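Local coordinates for protein short chain dehydrogenase (Rhodopseudomonas palustris, PDB 3H7A) that is probably an oxidoreductase of the short-chain dehydrogenase family, built on a Rossmann fold expected to bind a nicotinamide dinucleotide cofactor, at residues A24-A29 and A222-Y227; T33-R38 and N76-H81; E70-L75 and G122-R127; V91-N96 and R108-M113; T140-S145 and S157-L162. All coordinates share one frame; numbering follows the deposited sequence.

Overall arrangement
From the N terminus, interaction 1 opens on helix 18-29 and closes only at helix 216-228, so that the other four contacts all lie within its span. Interaction 2 joins strand 33-38 to the end of helix 68-81. Interaction 3 leaves the same helix for helix 104-132, and the two cross along the chain, with centres about 10 Å apart. Interaction 4, a short loop folded back on helix 104-132, lies within the span of interaction 3. Interaction 5 follows in series, tying strand 135-142 to helix 153-173 about 10 Å from interaction 4, centre to centre. Tyr-223 OH and Thr-140 OG1, probably hydrogen-bonded, connect interactions 1 and 5.

Interaction 1 (A24-A29 and A222-Y227); sequences AKKFAA and AYWQLY
Helices 24-29 and 222-227 run in broadly the same direction, their short axes 10.5 Å apart at closest approach and crossing at -42°, with Lys-26 and Trp-224 nearest at 7.6 Å between CA atoms. Trp-224 carries the contact, its CG anti to the backbone N on the side facing helix 24-29. Lys-26 crosses it at about a right angle: NZ stands over the five-membered ring, 4.0 Å from its centroid and 23° off the normal, a cation-pi contact. The same ammonium has a salt bridge to Glu-30. Tyr-227 CD2 lies over the opposite indole face. The six-membered ring turns its edge to the face of Phe-27 in an offset edge-to-face pair, planes at 73°, with Phe-27 CE1 3.6 Å from Trp-224 CE3. At the Phe-27 edge, CE1 meets Tyr-227 CB at 4.1 Å and CE2 meets Tyr-223 CB at 4.2 Å. An alanine in place of Trp-224 would probably leave the Phe-27 face without its aromatic partner and the Lys-26 ammonium with no pi surface. Both helices rest on the parallel sheet, where Phe-27 and Tyr-223 meet on Ile-88 of strand 84-89, while Ala-24 packs against helix 45-53.

Interaction 2 (T33-R38 and N76-H81); sequences TVFAGR and NAADAH
In the layered alpha/beta arrangement of a Rossmann fold, strand 33-38 lies beneath the last turns of helix 68-81, and Phe-35 fills the gap to Ala-78 and His-81. The short axes pass 9.4 Å apart at 166°, nearly antiparallel, and the closest CA pair is Phe-35 with Ala-78, at 6.3 Å. The Phe-35 ring lies against the helix backbone: Ala-78 CA sits over its centre, 3.7 Å from the centroid and 4° off the normal, a CH-pi contact, while Ala-78 CB touches CG of the same ring at 3.7 Å. One rim of the ring is turned to His-81. The CE1 and CZ edge points at the imidazole face, giving an offset edge-to-face pair with centroids 5.2 Å apart and planes at 76°. His-81 CG, which lies anti to the backbone N, comes against Phe-35 CE1. An alanine in place of Phe-35 would probably open a gap under Ala-78 and leave the face of the His-81 imidazole without the ring edge that packs on it. The strand is an inner one of the parallel sheet, bonded through its backbone to Ala-8 and Val-10 on one flank and to Arg-57 and Val-59 on the other. The Phe-35 side chain is directed toward helix 68-81. Toward the start of the strand, Thr-33 CG2 touches His-81 NE2 at 3.7 Å. A water in the imidazole plane bridges the same two residues, 2.9 Å from Thr-33 OG1 and 2.6 Å from His-81 NE2.

Interaction 3 (E70-L75 and G122-R127); sequences EVTAFL and GRESAR
Two helices on one side of the Rossmann sheet, 68-81 and 104-132, meet here through Thr-72 and Leu-75 on the first and Glu-124 and Ser-125 on the second. The short axes are 9.7 Å apart and cross at -30°, so the helices run nearly alongside. Nearer the sheet, Leu-75 reaches over with CD1, which meets Ser-125 OG at 3.5 Å and Glu-124 CB at 3.7 Å. The leucine methyl packs on the serine oxygen, whose hydrogen bonds are to Thr-87 OG1 and Ser-121 O. Farther from the sheet, Thr-72 OG1 lies 3.7 Å from Glu-124 CG, and Thr-72 CG2 rests by Glu-124 OE1. Thr-72 OG1 is bonded to Glu-68 O and takes a hydrogen bond of 2.7 Å from a water, which in turn accepts a weak one from Arg-123 NH2. The Glu-124 carboxylate is gripped from within its own helix. Arg-127 presents NE and NH2 side-on to a single oxygen, OE1, at 2.8 and 2.7 Å, with the acceptor 11° from the guanidinium plane. Arg-123 NE reaches the anti lone pair of OE2 at 2.7 Å. Two arginines on one carboxylate would probably favour its ionised form and hold its rotation. Arg-123 also forms a salt bridge to Asp-104 of the third subunit, and Arg-127 bonds to Asn-76. Below, Leu-75 packs on Ala-11 and Ile-13 of strand 9-13 and on Leu-84 and Thr-87 of strand 84-89.

Interaction 4 (V91-N96 and R108-M113); sequences VGANVN and RKVWEM
Val-91 and Met-113 make one of two places where loop 91-96 packs on helix 108-113. The loop runs against the helix direction, as the CA pairs tell: Val-91 with Met-113 at 6.9 Å, Ala-93 with Val-110 at 6.6 Å. In the conformer given, the Met-113 chain bends at chi2 and again at chi3 and curls round the CG1 methyl of Val-91, which fills the hollow of the bend. From that methyl, SD is 4.0 Å away and CE 3.8 Å. The 3.4 Å from Met-113 CG to the same Val-91 CG1 is shorter than usual for carbons and doubtful, since the methionine was modelled in two conformers. Val-91 CG1 also covers the carbonyl oxygen of Met-113, which is buried here with no partner in the model. The loop follows a central sheet strand and folds back on the next helix; where short-chain dehydrogenases usually carry Asn-Asn-Ala-Gly, probably near the cofactor, this chain has Phe-Asn-Val-Gly, ending in Val-91 and Gly-92. One helical turn before Met-113, Val-110 is the bump, received between Ala-93 and Val-95 of the loop. Its CG1 lies loosely beside Ala-93 CB at 4.4 Å, while the Val-95 side chain slides past that of Val-110 in the opposite direction, CG2 to CG2 at 3.9 Å. Behind Val-110 lies Ala-158 of helix 153-173, and Phe-155 of that helix packs against Ala-93.

Interaction 5 (T140-S145 and S157-L162); sequences TGATAS and SAKFGL
Lys-159 NZ donates to Thr-140 O at 2.9 Å, the direct hydrogen bond between segments 140-145 and 157-162. It approaches in the carbonyl plane, with a C=O...N angle of 147°. A second polar link runs through water: the molecule donates to Lys-159 O at 2.8 Å and lies 2.7 Å from Ser-145 OG. Ser-145 OG accepts from Ala-142 N in a nearly straight bond of 2.9 Å and 172°, while Ser-145 N bonds back to Ala-142 O at 2.9 Å, so residues 142 to 145 form a tight turn. The side chain of Thr-140 points its polar end elsewhere, OG1 bonding to Tyr-223 OH and Asn-90 OD1. Strand 135-142 and helix 153-173 belong to a beta-alpha-beta unit, with the short axes here at 133°. Lys-159 stands where the lysine of the family's Tyr-x-x-x-Lys motif is expected, although the sequence has a phenylalanine at the tyrosine position and probably Ala-142 at that of the usual serine. Van der Waals contact follows the aliphatic lysine chain, whose bends at chi2 and chi3 curl it over the turn: CB rests 3.5 Å from Ser-145 OG, and CE lies near Ala-142 CB. The Phe-160 ring meets two carbonyl oxygens, Ala-144 O at its edge, 3.1 Å from CD1, and Ser-145 O over one face, 3.3 Å from the same atom. On the helix itself, Ser-157 OG bonds to Gly-161 O of the third subunit, and Gly-161 O to Ser-157 OG of that same subunit.

Interaction 1 (A24-A29 and A222-Y227)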
# COMPACT_ATOMS: atom_id res chain seq x y z
N ALA B 24 6.41 -28.18 10.50
CA ALA B 24 6.33 -29.63 10.30
C ALA B 24 5.74 -30.30 11.53
O ALA B 24 4.80 -31.08 11.41
CB ALA B 24 7.71 -30.20 9.96
N LYS B 25 6.25 -29.95 12.72
CA LYS B 25 5.71 -30.43 14.01
C LYS B 25 4.21 -30.19 14.14
O LYS B 25 3.49 -31.08 14.55
CB LYS B 25 6.44 -29.80 15.21
CG LYS B 25 7.88 -30.27 15.48
CD LYS B 25 8.42 -29.67 16.80
CE LYS B 25 9.94 -29.48 16.75
NZ LYS B 25 10.55 -29.04 18.05
N LYS B 26 3.76 -28.99 13.77
CA LYS B 26 2.34 -28.61 13.90
C LYS B 26 1.42 -29.40 12.97
O LYS B 26 0.41 -29.94 13.42
CB LYS B 26 2.14 -27.09 13.68
CG LYS B 26 0.69 -26.58 13.78
CD LYS B 26 -0.00 -27.00 15.09
CE LYS B 26 -1.03 -25.97 15.52
NZ LYS B 26 -2.16 -26.57 16.27
N PHE B 27 1.77 -29.48 11.69
CA PHE B 27 0.93 -30.20 10.75
C PHE B 27 0.95 -31.70 10.97
O PHE B 27 -0.07 -32.36 10.74
CB PHE B 27 1.23 -29.79 9.32
CG PHE B 27 0.64 -28.45 8.96
CD1 PHE B 27 -0.62 -28.36 8.36
CD2 PHE B 27 1.32 -27.27 9.28
CE1 PHE B 27 -1.18 -27.12 8.06
CE2 PHE B 27 0.77 -26.03 8.98
CZ PHE B 27 -0.48 -25.95 8.36
N ALA B 28 2.07 -32.23 11.46
CA ALA B 28 2.15 -33.64 11.84
C ALA B 28 1.33 -33.91 13.09
O ALA B 28 0.71 -34.97 13.19
CB ALA B 28 3.59 -34.08 12.03
N ALA B 29 1.31 -32.95 14.02
CA ALA B 29 0.52 -33.05 15.26
C ALA B 29 -0.98 -33.03 14.97
O ALA B 29 -1.77 -33.56 15.75
CB ALA B 29 0.87 -31.93 16.22
N ALA B 222 0.17 -19.49 13.31
CA ALA B 222 -0.40 -18.60 12.28
C ALA B 222 -0.72 -19.34 10.97
O ALA B 222 -1.77 -19.12 10.36
CB ALA B 222 0.52 -17.41 12.02
N TYR B 223 0.18 -20.23 10.55
CA TYR B 223 -0.10 -21.05 9.38
C TYR B 223 -1.26 -22.00 9.63
O TYR B 223 -2.09 -22.22 8.73
CB TYR B 223 1.14 -21.83 8.97
CG TYR B 223 2.02 -21.08 8.02
CD1 TYR B 223 1.48 -20.46 6.90
CD2 TYR B 223 3.39 -20.97 8.24
CE1 TYR B 223 2.27 -19.75 6.02
CE2 TYR B 223 4.20 -20.28 7.35
CZ TYR B 223 3.62 -19.68 6.23
OH TYR B 223 4.36 -18.98 5.32
N TRP B 224 -1.34 -22.53 10.85
CA TRP B 224 -2.49 -23.36 11.23
C TRP B 224 -3.79 -22.54 11.24
O TRP B 224 -4.82 -23.01 10.75
CB TRP B 224 -2.28 -24.08 12.58
CG TRP B 224 -3.43 -25.05 12.87
CD1 TRP B 224 -4.38 -24.93 13.84
CD2 TRP B 224 -3.77 -26.23 12.12
NE1 TRP B 224 -5.28 -25.98 13.77
CE2 TRP B 224 -4.93 -26.79 12.72
CE3 TRP B 224 -3.20 -26.89 11.02
CZ2 TRP B 224 -5.53 -27.96 12.25
CZ3 TRP B 224 -3.79 -28.06 10.56
CH2 TRP B 224 -4.95 -28.57 11.16
N GLN B 225 -3.73 -21.31 11.74
CA GLN B 225 -4.85 -20.39 11.65
C GLN B 225 -5.32 -20.19 10.20
O GLN B 225 -6.52 -20.27 9.91
CB GLN B 225 -4.50 -19.05 12.30
CG GLN B 225 -5.70 -18.13 12.45
CD GLN B 225 -5.34 -16.65 12.41
OE1 GLN B 225 -6.10 -15.83 11.89
NE2 GLN B 225 -4.17 -16.31 12.97
N LEU B 226 -4.39 -19.94 9.29
CA LEU B 226 -4.73 -19.80 7.87
C LEU B 226 -5.33 -21.09 7.32
O LEU B 226 -6.31 -21.06 6.56
CB LEU B 226 -3.52 -19.37 7.04
CG LEU B 226 -3.09 -17.90 7.11
CD1 LEU B 226 -1.73 -17.69 6.48
CD2 LEU B 226 -4.14 -17.00 6.46
N TYR B 227 -4.75 -22.23 7.72
CA TYR B 227 -5.28 -23.52 7.31
C TYR B 227 -6.75 -23.65 7.72
O TYR B 227 -7.57 -24.08 6.92
CB TYR B 227 -4.46 -24.71 7.86
CG TYR B 227 -5.12 -26.03 7.48
CD1 TYR B 227 -4.98 -26.56 6.21
CD2 TYR B 227 -5.95 -26.70 8.38
CE1 TYR B 227 -5.62 -27.72 5.84
CE2 TYR B 227 -6.58 -27.87 8.02
CZ TYR B 227 -6.41 -28.37 6.76
OH TYR B 227 -7.05 -29.53 6.39

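Interaction 2 (T33-R38 and N76-H81)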
# COMPACT_ATOMS: atom_id res chain seq x y z
N THR B 33 0.65 -36.39 7.06
CA THR B 33 2.01 -36.83 6.83
C THR B 33 2.79 -35.66 6.26
O THR B 33 2.43 -35.10 5.25
CB THR B 33 2.12 -38.03 5.87
OG1 THR B 33 1.44 -39.16 6.44
CG2 THR B 33 3.58 -38.40 5.62
N VAL B 34 3.87 -35.28 6.92
CA VAL B 34 4.66 -34.17 6.44
C VAL B 34 5.81 -34.67 5.58
O VAL B 34 6.53 -35.58 5.97
CB VAL B 34 5.14 -33.27 7.61
CG1 VAL B 34 6.12 -32.18 7.12
CG2 VAL B 34 3.93 -32.63 8.31
N PHE B 35 5.92 -34.12 4.38
CA PHE B 35 7.10 -34.24 3.56
C PHE B 35 7.96 -33.03 3.83
O PHE B 35 7.58 -31.91 3.51
CB PHE B 35 6.72 -34.37 2.07
CG PHE B 35 6.48 -35.79 1.64
CD1 PHE B 35 5.42 -36.53 2.20
CD2 PHE B 35 7.34 -36.42 0.74
CE1 PHE B 35 5.22 -37.86 1.86
CE2 PHE B 35 7.13 -37.76 0.38
CZ PHE B 35 6.07 -38.47 0.94
N ALA B 36 9.10 -33.26 4.46
CA ALA B 36 9.95 -32.19 4.90
C ALA B 36 11.19 -32.19 4.04
O ALA B 36 11.84 -33.23 3.88
CB ALA B 36 10.31 -32.41 6.37
N GLY B 37 11.52 -31.04 3.47
CA GLY B 37 12.72 -30.91 2.65
C GLY B 37 13.65 -29.82 3.15
O GLY B 37 13.21 -28.75 3.54
N ARG B 38 14.95 -30.13 3.17
CA ARG B 38 16.00 -29.12 3.36
C ARG B 38 17.19 -29.57 2.51
O ARG B 38 17.19 -30.70 2.03
CB ARG B 38 16.37 -28.98 4.84
CG ARG B 38 17.13 -30.15 5.43
CD ARG B 38 17.47 -29.93 6.88
NE ARG B 38 18.52 -28.94 7.08
CZ ARG B 38 18.90 -28.48 8.28
NH1 ARG B 38 18.30 -28.89 9.38
NH2 ARG B 38 19.87 -27.60 8.36
N ASN B 76 5.47 -34.41 -6.43
CA ASN B 76 4.91 -35.63 -7.00
C ASN B 76 4.99 -36.81 -6.02
O ASN B 76 4.02 -37.56 -5.88
CB ASN B 76 5.63 -36.00 -8.29
CG ASN B 76 5.18 -35.18 -9.48
OD1 ASN B 76 4.15 -34.51 -9.43
ND2 ASN B 76 5.96 -35.22 -10.55
N ALA B 77 6.13 -36.96 -5.35
CA ALA B 77 6.33 -37.97 -4.31
C ALA B 77 5.35 -37.80 -3.15
O ALA B 77 4.77 -38.79 -2.69
CB ALA B 77 7.76 -37.95 -3.79
N ALA B 78 5.15 -36.56 -2.71
CA ALA B 78 4.22 -36.26 -1.62
C ALA B 78 2.81 -36.61 -2.01
O ALA B 78 2.12 -37.31 -1.28
CB ALA B 78 4.32 -34.80 -1.15
N ASP B 79 2.38 -36.18 -3.20
CA ASP B 79 1.04 -36.48 -3.68
C ASP B 79 0.80 -37.98 -3.92
O ASP B 79 -0.33 -38.47 -3.75
CB ASP B 79 0.71 -35.69 -4.95
CG ASP B 79 -0.76 -35.72 -5.27
OD1 ASP B 79 -1.57 -35.23 -4.46
OD2 ASP B 79 -1.12 -36.26 -6.34
N ALA B 80 1.85 -38.71 -4.31
CA ALA B 80 1.74 -40.14 -4.58
C ALA B 80 1.52 -40.90 -3.27
O ALA B 80 0.76 -41.87 -3.24
CB ALA B 80 2.99 -40.66 -5.31
N HIS B 81 2.16 -40.43 -2.20
CA HIS B 81 2.01 -40.98 -0.85
C HIS B 81 0.56 -40.90 -0.33
O HIS B 81 -0.03 -41.92 0.09
CB HIS B 81 2.95 -40.23 0.07
CG HIS B 81 3.07 -40.80 1.44
ND1 HIS B 81 4.16 -41.55 1.83
CD2 HIS B 81 2.28 -40.69 2.53
CE1 HIS B 81 4.03 -41.88 3.10
NE2 HIS B 81 2.89 -41.38 3.55
O HOH W 1 2.25 -41.90 6.06

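Interaction 3 (E70-L75 and G122-R127)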
# COMPACT_ATOMS: atom_id res chain seq x y z
N GLU B 70 13.94 -31.34 -8.90
CA GLU B 70 13.86 -31.80 -7.53
C GLU B 70 12.58 -31.34 -6.83
O GLU B 70 11.99 -32.11 -6.07
CB GLU B 70 15.08 -31.32 -6.73
CG GLU B 70 16.38 -32.04 -7.04
CD GLU B 70 17.53 -31.64 -6.09
OE1 GLU B 70 17.32 -31.58 -4.86
OE2 GLU B 70 18.65 -31.39 -6.59
N VAL B 71 12.16 -30.10 -7.07
CA VAL B 71 10.90 -29.58 -6.50
C VAL B 71 9.72 -30.39 -7.02
O VAL B 71 8.88 -30.83 -6.25
CB VAL B 71 10.67 -28.06 -6.82
CG1 VAL B 71 9.24 -27.63 -6.51
CG2 VAL B 71 11.63 -27.21 -6.03
N THR B 72 9.69 -30.60 -8.33
CA THR B 72 8.64 -31.37 -8.98
C THR B 72 8.61 -32.81 -8.46
O THR B 72 7.53 -33.36 -8.19
CB THR B 72 8.82 -31.29 -10.51
OG1 THR B 72 8.98 -29.92 -10.88
CG2 THR B 72 7.61 -31.86 -11.26
N ALA B 73 9.78 -33.41 -8.27
CA ALA B 73 9.86 -34.80 -7.81
C ALA B 73 9.46 -34.91 -6.35
O ALA B 73 8.81 -35.88 -5.98
CB ALA B 73 11.27 -35.37 -8.03
N PHE B 74 9.84 -33.92 -5.55
CA PHE B 74 9.43 -33.83 -4.14
C PHE B 74 7.89 -33.76 -3.97
O PHE B 74 7.30 -34.45 -3.13
CB PHE B 74 10.13 -32.62 -3.50
CG PHE B 74 9.82 -32.39 -2.04
CD1 PHE B 74 10.55 -33.04 -1.04
CD2 PHE B 74 8.83 -31.48 -1.66
CE1 PHE B 74 10.29 -32.80 0.30
CE2 PHE B 74 8.55 -31.24 -0.32
CZ PHE B 74 9.28 -31.90 0.66
N LEU B 75 7.24 -32.93 -4.79
CA LEU B 75 5.80 -32.73 -4.71
C LEU B 75 5.01 -33.89 -5.29
O LEU B 75 4.01 -34.30 -4.70
CB LEU B 75 5.40 -31.41 -5.40
CG LEU B 75 5.92 -30.15 -4.69
CD1 LEU B 75 5.67 -28.90 -5.52
CD2 LEU B 75 5.29 -30.01 -3.33
N GLY B 122 4.80 -23.52 -6.27
CA GLY B 122 3.42 -23.09 -6.34
C GLY B 122 2.71 -23.73 -7.52
O GLY B 122 1.65 -24.33 -7.35
N ARG B 123 3.30 -23.59 -8.70
CA ARG B 123 2.75 -24.12 -9.94
C ARG B 123 2.54 -25.63 -9.89
O ARG B 123 1.47 -26.14 -10.28
CB ARG B 123 3.66 -23.77 -11.13
CG ARG B 123 3.07 -24.17 -12.49
CD ARG B 123 4.12 -24.14 -13.60
NE ARG B 123 5.21 -25.09 -13.35
CZ ARG B 123 6.41 -25.02 -13.91
NH1 ARG B 123 6.69 -24.04 -14.77
NH2 ARG B 123 7.33 -25.93 -13.62
N GLU B 124 3.54 -26.35 -9.40
CA GLU B 124 3.45 -27.80 -9.29
C GLU B 124 2.48 -28.26 -8.21
O GLU B 124 1.80 -29.25 -8.41
CB GLU B 124 4.84 -28.44 -9.14
CG GLU B 124 5.75 -28.22 -10.36
CD GLU B 124 5.09 -28.58 -11.70
OE1 GLU B 124 4.62 -29.74 -11.86
OE2 GLU B 124 5.03 -27.71 -12.60
N SER B 125 2.42 -27.54 -7.08
CA SER B 125 1.40 -27.80 -6.07
C SER B 125 -0.01 -27.60 -6.61
O SER B 125 -0.88 -28.41 -6.37
CB SER B 125 1.62 -26.93 -4.85
OG SER B 125 2.81 -27.31 -4.19
N ALA B 126 -0.22 -26.50 -7.35
CA ALA B 126 -1.49 -26.22 -7.99
C ALA B 126 -1.90 -27.33 -8.96
O ALA B 126 -3.06 -27.73 -8.98
CB ALA B 126 -1.41 -24.90 -8.73
N ARG B 127 -0.97 -27.82 -9.78
CA ARG B 127 -1.24 -28.91 -10.71
C ARG B 127 -1.77 -30.12 -9.95
O ARG B 127 -2.83 -30.65 -10.29
CB ARG B 127 0.00 -29.28 -11.52
CG ARG B 127 -0.25 -30.36 -12.57
CD ARG B 127 1.02 -30.81 -13.30
NE ARG B 127 2.17 -30.97 -12.41
CZ ARG B 127 2.46 -32.08 -11.71
NH1 ARG B 127 1.71 -33.17 -11.79
NH2 ARG B 127 3.53 -32.08 -10.93
O HOH W 2 8.15 -28.69 -13.14

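Interaction 4 (V91-N96 and R108-M113)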
# COMPACT_ATOMS: atom_id res chain seq x y z
N VAL B 91 11.40 -20.66 2.25
CA VAL B 91 12.80 -20.57 1.89
C VAL B 91 13.23 -19.11 1.97
O VAL B 91 12.96 -18.31 1.07
CB VAL B 91 13.08 -21.22 0.51
CG1 VAL B 91 14.51 -21.06 0.13
CG2 VAL B 91 12.74 -22.70 0.53
N GLY B 92 13.87 -18.77 3.09
CA GLY B 92 14.41 -17.44 3.34
C GLY B 92 15.70 -17.23 2.57
O GLY B 92 16.00 -17.99 1.65
N ALA B 93 16.46 -16.21 2.97
CA ALA B 93 17.69 -15.77 2.26
C ALA B 93 18.15 -14.38 2.67
O ALA B 93 18.72 -13.67 1.83
CB ALA B 93 17.49 -15.79 0.72
N ASN B 94 17.90 -13.96 3.91
CA ASN B 94 18.18 -12.57 4.29
C ASN B 94 19.66 -12.21 4.13
O ASN B 94 20.50 -12.70 4.88
CB ASN B 94 17.67 -12.24 5.70
CG ASN B 94 17.51 -10.73 5.94
OD1 ASN B 94 18.36 -9.93 5.54
ND2 ASN B 94 16.42 -10.35 6.60
N VAL B 95 19.96 -11.40 3.12
CA VAL B 95 21.31 -10.88 2.87
C VAL B 95 21.26 -9.40 2.53
O VAL B 95 20.28 -8.91 1.98
CB VAL B 95 22.06 -11.64 1.73
CG1 VAL B 95 22.33 -13.08 2.13
CG2 VAL B 95 21.30 -11.58 0.41
N ASN B 96 22.33 -8.68 2.86
CA ASN B 96 22.39 -7.25 2.64
C ASN B 96 23.72 -6.88 2.00
O ASN B 96 24.76 -7.22 2.53
CB ASN B 96 22.22 -6.51 3.98
CG ASN B 96 22.11 -4.99 3.83
OD1 ASN B 96 23.11 -4.30 3.61
ND2 ASN B 96 20.90 -4.47 3.96
N ARG B 108 21.29 -13.40 -8.76
CA ARG B 108 20.71 -14.59 -9.42
C ARG B 108 20.34 -15.69 -8.41
O ARG B 108 19.24 -16.25 -8.49
CB ARG B 108 21.69 -15.17 -10.44
CG ARG B 108 21.12 -15.37 -11.85
CD ARG B 108 20.39 -16.69 -12.08
NE ARG B 108 19.75 -16.68 -13.41
CZ ARG B 108 19.01 -17.66 -13.91
NH1 ARG B 108 18.47 -17.52 -15.12
NH2 ARG B 108 18.80 -18.77 -13.22
N LYS B 109 21.27 -15.99 -7.50
CA LYS B 109 21.11 -17.05 -6.48
C LYS B 109 19.97 -16.77 -5.52
O LYS B 109 19.20 -17.68 -5.18
CB LYS B 109 22.40 -17.25 -5.65
CG LYS B 109 22.43 -18.45 -4.67
CD LYS B 109 23.67 -18.47 -3.72
CE LYS B 109 23.35 -18.08 -2.25
NZ LYS B 109 23.34 -16.60 -1.91
N VAL B 110 19.86 -15.52 -5.07
CA VAL B 110 18.76 -15.13 -4.18
C VAL B 110 17.41 -15.25 -4.90
O VAL B 110 16.45 -15.78 -4.35
CB VAL B 110 18.99 -13.73 -3.56
CG1 VAL B 110 17.76 -13.21 -2.86
CG2 VAL B 110 20.15 -13.82 -2.59
N TRP B 111 17.36 -14.83 -6.17
CA TRP B 111 16.16 -15.07 -6.96
C TRP B 111 15.82 -16.56 -7.15
O TRP B 111 14.65 -16.96 -7.00
CB TRP B 111 16.29 -14.39 -8.31
CG TRP B 111 15.12 -14.69 -9.21
CD1 TRP B 111 13.89 -14.10 -9.18
CD2 TRP B 111 15.07 -15.66 -10.27
NE1 TRP B 111 13.08 -14.64 -10.15
CE2 TRP B 111 13.78 -15.59 -10.84
CE3 TRP B 111 16.00 -16.57 -10.80
CZ2 TRP B 111 13.39 -16.39 -11.91
CZ3 TRP B 111 15.62 -17.37 -11.87
CH2 TRP B 111 14.31 -17.28 -12.42
N GLU B 112 16.83 -17.38 -7.47
CA GLU B 112 16.61 -18.82 -7.67
C GLU B 112 16.04 -19.49 -6.43
O GLU B 112 15.13 -20.31 -6.53
CB GLU B 112 17.91 -19.54 -8.08
CG GLU B 112 18.47 -19.14 -9.44
CD GLU B 112 19.78 -19.85 -9.78
OE1 GLU B 112 20.44 -20.43 -8.88
OE2 GLU B 112 20.15 -19.83 -10.97
N MET B 113 16.57 -19.10 -5.28
CA MET B 113 16.21 -19.70 -3.99
C MET B 113 14.87 -19.18 -3.46
O MET B 113 14.01 -19.97 -3.06
CB MET B 113 17.36 -19.45 -2.99
CG MET B 113 17.28 -20.20 -1.65
SD MET B 113 18.09 -21.83 -1.53
CE MET B 113 16.85 -22.90 -2.22

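Interaction 5 (T140-S145 and S157-L162)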
# COMPACT_ATOMS: atom_id res chain seq x y z
N THR B 140 5.92 -18.04 2.77
CA THR B 140 6.48 -17.21 3.84
C THR B 140 7.15 -15.97 3.28
O THR B 140 8.15 -16.07 2.58
CB THR B 140 7.51 -17.97 4.70
OG1 THR B 140 6.91 -19.16 5.23
CG2 THR B 140 7.97 -17.11 5.85
N GLY B 141 6.61 -14.80 3.64
CA GLY B 141 7.16 -13.51 3.23
C GLY B 141 7.92 -12.83 4.35
O GLY B 141 8.04 -13.37 5.44
N ALA B 142 8.43 -11.63 4.08
CA ALA B 142 9.23 -10.88 5.06
C ALA B 142 8.84 -9.43 4.87
O ALA B 142 8.09 -9.12 3.95
CB ALA B 142 10.72 -11.07 4.76
N THR B 143 9.38 -8.52 5.69
CA THR B 143 9.15 -7.10 5.44
C THR B 143 9.76 -6.69 4.10
O THR B 143 9.25 -5.77 3.44
CB THR B 143 9.72 -6.19 6.53
OG1 THR B 143 11.12 -6.45 6.68
CG2 THR B 143 9.03 -6.43 7.84
N ALA B 144 10.84 -7.38 3.70
CA ALA B 144 11.46 -7.15 2.40
C ALA B 144 10.52 -7.57 1.26
O ALA B 144 10.78 -7.22 0.12
CB ALA B 144 12.80 -7.85 2.29
N SER B 145 9.41 -8.26 1.57
CA SER B 145 8.33 -8.47 0.58
C SER B 145 7.54 -7.22 0.25
O SER B 145 6.89 -7.16 -0.80
CB SER B 145 7.34 -9.54 1.05
OG SER B 145 8.04 -10.71 1.40
N SER B 157 14.12 -7.87 -4.04
CA SER B 157 13.66 -8.17 -5.42
C SER B 157 13.02 -9.54 -5.51
O SER B 157 11.94 -9.70 -6.08
CB SER B 157 14.80 -8.10 -6.42
OG SER B 157 14.29 -8.26 -7.72
N ALA B 158 13.68 -10.51 -4.89
CA ALA B 158 13.16 -11.87 -4.85
C ALA B 158 11.91 -11.99 -3.97
O ALA B 158 11.00 -12.73 -4.33
CB ALA B 158 14.24 -12.83 -4.37
N LYS B 159 11.87 -11.30 -2.82
CA LYS B 159 10.67 -11.35 -1.96
C LYS B 159 9.42 -10.67 -2.57
O LYS B 159 8.31 -11.21 -2.50
CB LYS B 159 10.94 -10.83 -0.53
CG LYS B 159 12.04 -11.57 0.22
CD LYS B 159 11.78 -13.08 0.41
CE LYS B 159 10.55 -13.35 1.21
NZ LYS B 159 10.50 -14.80 1.57
N PHE B 160 9.62 -9.51 -3.20
CA PHE B 160 8.57 -8.82 -3.97
C PHE B 160 8.10 -9.76 -5.07
O PHE B 160 6.90 -9.94 -5.27
CB PHE B 160 9.13 -7.57 -4.63
CG PHE B 160 9.00 -6.31 -3.81
CD1 PHE B 160 9.57 -6.21 -2.54
CD2 PHE B 160 8.42 -5.18 -4.38
CE1 PHE B 160 9.49 -5.01 -1.84
CE2 PHE B 160 8.34 -4.00 -3.68
CZ PHE B 160 8.90 -3.91 -2.42
N GLY B 161 9.07 -10.37 -5.76
CA GLY B 161 8.79 -11.32 -6.84
C GLY B 161 7.93 -12.48 -6.36
O GLY B 161 6.96 -12.85 -7.03
N LEU B 162 8.27 -13.04 -5.20
CA LEU B 162 7.44 -14.11 -4.60
C LEU B 162 6.00 -13.64 -4.27
O LEU B 162 5.01 -14.37 -4.48
CB LEU B 162 8.13 -14.68 -3.34
CG LEU B 162 7.43 -15.93 -2.76
CD1 LEU B 162 7.58 -17.09 -3.71
CD2 LEU B 162 7.99 -16.29 -1.37
O HOH W 3 7.50 -12.69 -0.31